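PDB 4EXR: putative lipoprotein from Clostridium difficile, which is of unknown function but carries two PepSY (YPEB) domains, a family found in peptidase propeptides, and is probably held at the cell surface by a lipid. Local coordinates for residues V51-E56 and K132-D137; K61-V66 and M77-N82. The contacts are given in a common frame with arbitrary orientation. Numbering follows the deposited sequence.

Contact 1 joins the two PepSY repeats of the chain, pairing the first strand of one (49-58) with the first strand of the other (130-139) near the centre of the molecule. Contact 2, nested inside the long loop that contact 1 closes, is a hairpin within the first repeat. Their centres lie 10 Å apart in one continuous antiparallel sheet, because strand 49-58 also pairs with strand 61-69: E56 O to V63 N and S54 O to T65 N, both 2.9 Å, are probable hydrogen bonds, and L53 CD1 packs 3.6 Å from V66 CG2. Sodium sits at one end of contact 1, about 11 Å from the side chain of V66 in contact 2.

Contact 1: V51-E56 and K132-D137; sequences VDLSLE and KEWSLD. With NA (sodium ion), chain B.
A sodium site and the seam between two PepSY repeats come together in this antiparallel strand pair. D52-E56 and E133-D137 are extended, V51 and K132 having psi near -17° and -31°; the axes approach to 4.6 Å at 170°. L53 pairs with L136 and L55 with W134 as hydrogen-bonded pairs: L136 N to L53 O is 2.8 Å, L55 N to W134 O 2.9 Å and W134 N to L55 O 3.3 Å. Between them lies the non-hydrogen-bonded pair S54-S135, whose CA atoms are just 4.0 Å apart; small serines suit so close an approach, with CB to CB 3.6 Å. The apolar residues share the other face. W134 takes chi1 p, laying its indole against the t leucines: L55 CB stands 3.9 Å from the centroid of the five-membered ring in a CH-pi contact, and L53 CD2 meets the ring edge at CH2, 4.1 Å away. At the far end V51 and D52 form a classic beta bulge opposite E67. Sodium is bound there by V51 O (2.4 Å), D52 OD1 (2.4 Å), D137 OD1 (2.3 Å) and two waters, hard oxygen ligands suited to the ion, which also lets the two carboxylates lie close. Water 1 donates to D52 OD1 (2.7 Å) and L136 O (2.8 Å). Strands 61-69 and 142-151 flank the pair, while Y34 and I38 of helix 34-44 cover its apolar face.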
# COMPACT_ATOMS: atom_id res chain seq x y z
N VAL A 51 -4.94 14.43 -6.26
CA VAL A 51 -6.19 14.67 -5.55
C VAL A 51 -5.99 15.02 -4.07
O VAL A 51 -6.88 15.54 -3.43
CB VAL A 51 -7.19 13.46 -5.71
CG1 VAL A 51 -7.56 13.24 -7.18
CG2 VAL A 51 -6.61 12.18 -5.09
N ASP A 52 -4.81 14.73 -3.53
CA ASP A 52 -4.49 15.07 -2.14
C ASP A 52 -2.99 15.25 -2.01
O ASP A 52 -2.21 14.54 -2.67
CB ASP A 52 -4.94 13.99 -1.14
CG ASP A 52 -6.46 13.84 -1.06
OD1 ASP A 52 -7.14 14.77 -0.54
OD2 ASP A 52 -6.98 12.77 -1.48
N LEU A 53 -2.58 16.20 -1.17
CA LEU A 53 -1.17 16.41 -0.87
C LEU A 53 -1.09 16.83 0.59
O LEU A 53 -1.91 17.63 1.05
CB LEU A 53 -0.60 17.52 -1.76
CG LEU A 53 0.84 17.96 -1.45
CD1 LEU A 53 1.82 16.85 -1.70
CD2 LEU A 53 1.21 19.17 -2.29
N SER A 54 -0.14 16.29 1.32
CA SER A 54 0.00 16.69 2.72
C SER A 54 1.45 16.57 3.18
O SER A 54 2.25 15.89 2.56
CB SER A 54 -0.91 15.86 3.63
OG SER A 54 -0.46 14.52 3.70
N LEU A 55 1.75 17.25 4.28
CA LEU A 55 3.04 17.14 4.93
C LEU A 55 2.76 16.90 6.40
O LEU A 55 2.00 17.63 7.03
CB LEU A 55 3.84 18.43 4.75
CG LEU A 55 5.20 18.48 5.48
CD1 LEU A 55 6.11 17.33 5.04
CD2 LEU A 55 5.85 19.82 5.23
N GLU A 56 3.37 15.85 6.95
CA GLU A 56 3.21 15.56 8.37
C GLU A 56 4.49 14.94 8.91
O GLU A 56 5.35 14.50 8.15
CB GLU A 56 2.05 14.60 8.59
CG GLU A 56 2.29 13.22 8.03
CD GLU A 56 1.00 12.44 7.83
OE1 GLU A 56 -0.05 12.89 8.33
OE2 GLU A 56 1.05 11.38 7.17
N LYS A 132 0.91 21.37 13.20
CA LYS A 132 1.34 19.98 13.22
C LYS A 132 1.33 19.33 11.84
O LYS A 132 2.12 18.43 11.57
CB LYS A 132 0.41 19.15 14.12
CG LYS A 132 0.39 19.59 15.57
CD LYS A 132 1.69 19.27 16.27
CE LYS A 132 1.64 19.67 17.74
NZ LYS A 132 2.85 19.22 18.48
N GLU A 133 0.41 19.78 10.98
CA GLU A 133 0.25 19.20 9.66
C GLU A 133 -0.39 20.22 8.73
O GLU A 133 -1.06 21.15 9.18
CB GLU A 133 -0.64 17.94 9.72
CG GLU A 133 -0.76 17.19 8.39
CD GLU A 133 -2.02 16.35 8.28
OE1 GLU A 133 -2.41 15.73 9.29
OE2 GLU A 133 -2.64 16.33 7.19
N TRP A 134 -0.14 20.06 7.43
CA TRP A 134 -0.92 20.80 6.45
C TRP A 134 -1.27 19.87 5.31
O TRP A 134 -0.57 18.89 5.06
CB TRP A 134 -0.25 22.10 5.97
CG TRP A 134 1.03 21.96 5.19
CD1 TRP A 134 2.31 22.22 5.64
CD2 TRP A 134 1.16 21.57 3.81
NE1 TRP A 134 3.21 22.01 4.62
CE2 TRP A 134 2.54 21.61 3.50
CE3 TRP A 134 0.25 21.20 2.81
CZ2 TRP A 134 3.02 21.28 2.24
CZ3 TRP A 134 0.74 20.88 1.56
CH2 TRP A 134 2.11 20.91 1.29
N SER A 135 -2.38 20.16 4.65
CA SER A 135 -2.75 19.44 3.46
C SER A 135 -3.41 20.38 2.46
O SER A 135 -3.77 21.51 2.80
CB SER A 135 -3.66 18.24 3.79
OG SER A 135 -4.78 18.62 4.55
N LEU A 136 -3.51 19.92 1.23
CA LEU A 136 -4.24 20.63 0.20
C LEU A 136 -5.37 19.69 -0.18
O LEU A 136 -5.15 18.50 -0.37
CB LEU A 136 -3.34 20.90 -1.00
CG LEU A 136 -2.46 22.13 -0.82
CD1 LEU A 136 -1.23 22.03 -1.72
CD2 LEU A 136 -3.27 23.39 -1.13
N ASP A 137 -6.58 20.24 -0.28
CA ASP A 137 -7.77 19.45 -0.57
C ASP A 137 -8.72 20.33 -1.38
O ASP A 137 -8.51 21.55 -1.48
CB ASP A 137 -8.42 19.01 0.74
CG ASP A 137 -9.39 17.83 0.55
OD1 ASP A 137 -9.47 17.25 -0.56
OD2 ASP A 137 -10.08 17.47 1.54
NA NA B . -8.78 15.57 -2.02
O HOH W 1 -5.91 16.37 1.24
O HOH W 2 -9.42 13.32 -2.39
O HOH W 3 -9.98 16.68 -3.71

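Contact 2: K61-V66 and M77-N82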
# COMPACT_ATOMS: atom_id res chain seq x y z
N LYS A 61 10.99 11.63 10.84
CA LYS A 61 11.01 12.12 9.47
C LYS A 61 9.84 13.07 9.23
O LYS A 61 8.79 12.95 9.86
CB LYS A 61 10.87 10.95 8.48
CG LYS A 61 12.05 10.01 8.37
CD LYS A 61 11.64 8.78 7.55
CE LYS A 61 12.83 7.95 7.09
NZ LYS A 61 13.41 8.48 5.82
N PHE A 62 10.00 14.00 8.30
CA PHE A 62 8.85 14.73 7.78
C PHE A 62 8.59 14.18 6.39
O PHE A 62 9.53 13.94 5.61
CB PHE A 62 9.08 16.23 7.78
CG PHE A 62 9.26 16.80 9.16
CD1 PHE A 62 10.51 16.82 9.76
CD2 PHE A 62 8.16 17.25 9.88
CE1 PHE A 62 10.68 17.32 11.04
CE2 PHE A 62 8.33 17.75 11.18
CZ PHE A 62 9.58 17.78 11.75
N VAL A 63 7.32 13.96 6.10
CA VAL A 63 6.95 13.16 4.95
C VAL A 63 5.82 13.83 4.17
O VAL A 63 4.79 14.18 4.75
CB VAL A 63 6.50 11.74 5.41
CG1 VAL A 63 6.01 10.90 4.23
CG2 VAL A 63 7.64 11.03 6.15
N TYR A 64 6.05 14.03 2.88
CA TYR A 64 5.00 14.42 1.95
C TYR A 64 4.25 13.18 1.52
O TYR A 64 4.87 12.17 1.18
CB TYR A 64 5.59 15.03 0.68
CG TYR A 64 6.20 16.41 0.84
CD1 TYR A 64 5.40 17.53 1.06
CD2 TYR A 64 7.58 16.58 0.74
CE1 TYR A 64 5.97 18.80 1.20
CE2 TYR A 64 8.15 17.83 0.87
CZ TYR A 64 7.36 18.93 1.10
OH TYR A 64 7.96 20.17 1.23
N THR A 65 2.92 13.25 1.53
CA THR A 65 2.12 12.18 0.93
C THR A 65 1.41 12.82 -0.25
O THR A 65 0.75 13.84 -0.08
CB THR A 65 1.10 11.60 1.93
OG1 THR A 65 1.80 11.08 3.07
CG2 THR A 65 0.25 10.47 1.29
N VAL A 66 1.60 12.25 -1.44
CA VAL A 66 0.98 12.76 -2.66
C VAL A 66 0.09 11.65 -3.19
O VAL A 66 0.54 10.52 -3.37
CB VAL A 66 2.02 13.10 -3.74
CG1 VAL A 66 1.36 13.87 -4.90
CG2 VAL A 66 3.19 13.90 -3.15
N MSE A 77 2.16 8.21 -3.10
CA MSE A 77 3.60 8.22 -2.87
C MSE A 77 3.89 8.94 -1.57
O MSE A 77 3.26 9.95 -1.25
CB MSE A 77 4.35 8.91 -4.01
CG MSE A 77 4.31 8.16 -5.33
SE MSE A 77 5.55 8.93 -6.61
CE MSE A 77 7.23 8.42 -5.78
N LYS A 78 4.84 8.42 -0.84
CA LYS A 78 5.38 9.12 0.33
C LYS A 78 6.83 9.46 0.07
O LYS A 78 7.60 8.60 -0.36
CB LYS A 78 5.23 8.29 1.61
CG LYS A 78 3.79 8.14 2.08
CD LYS A 78 3.73 7.35 3.38
CE LYS A 78 2.32 7.31 3.93
NZ LYS A 78 2.15 6.18 4.89
N ILE A 79 7.18 10.71 0.32
CA ILE A 79 8.50 11.24 0.01
C ILE A 79 9.05 11.95 1.24
O ILE A 79 8.38 12.82 1.80
CB ILE A 79 8.41 12.25 -1.17
CG1 ILE A 79 7.91 11.55 -2.44
CG2 ILE A 79 9.77 12.88 -1.42
CD1 ILE A 79 7.18 12.47 -3.39
N ASP A 80 10.26 11.58 1.66
CA ASP A 80 10.94 12.29 2.74
C ASP A 80 11.17 13.76 2.36
O ASP A 80 11.77 14.05 1.33
CB ASP A 80 12.27 11.61 3.05
CG ASP A 80 12.96 12.17 4.31
OD1 ASP A 80 13.17 13.39 4.42
OD2 ASP A 80 13.29 11.35 5.20
N ALA A 81 10.70 14.66 3.21
CA ALA A 81 10.68 16.10 2.90
C ALA A 81 12.07 16.74 3.04
O ALA A 81 12.25 17.91 2.75
CB ALA A 81 9.70 16.82 3.80
N ASN A 82 13.04 15.95 3.48
CA ASN A 82 14.41 16.45 3.58
C ASN A 82 15.39 15.71 2.67
O ASN A 82 16.30 16.31 2.11
CB ASN A 82 14.89 16.44 5.03
CG ASN A 82 14.23 17.53 5.85
OD1 ASN A 82 14.41 18.72 5.58
ND2 ASN A 82 13.43 17.13 6.84
O HOH W 4 12.56 14.32 7.16
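Y64, F62 and A81 have the most surface buried in this hairpin of strands 61-69 and 73-80, and F62 and A81 lie toward its open end, away from the connecting turn. Y64 has the most surface covered. Its backbone forms a hydrogen-bonded antiparallel pair with I79, Y64 N to I79 O 2.8 Å and I79 N to Y64 O 2.9 Å, and the same pattern recurs between V66 and M77, a selenomethionine here. The Y64 ring reaches past I79 to A81, CE2 to CB 3.5 Å; a methyl is small enough to admit an aromatic ring this close, and the phenol can still bond through OH to V32 O.

F62 carries the pairing beyond the end of strand 73-80, for its carbonyl O accepts A81 N at 2.8 Å. Its CB lies 4.1 Å from A81 CB, while its ring leads away from the hairpin to meet F30 edge-to-face. F62 N donates to water 4 (2.8 Å), which also joins D80 OD1 and N82 ND2, each at 3.0 Å.

D80 suits the point where the strand gives way to a turn. Its OD1 accepts N82 N at 2.7 Å, an Asx turn, while OD2 forms a salt bridge with K61 NZ at 2.9 Å; one carboxylate thus serves both the turn and the partner strand.

The face bearing Y64, V66, M77 and I79 is apolar and lies against helix 34-44, with Y34, A37 and F41 among its neighbours. Strand 49-58 borders the hairpin along 61-69, and strand 86-93 along 73-80.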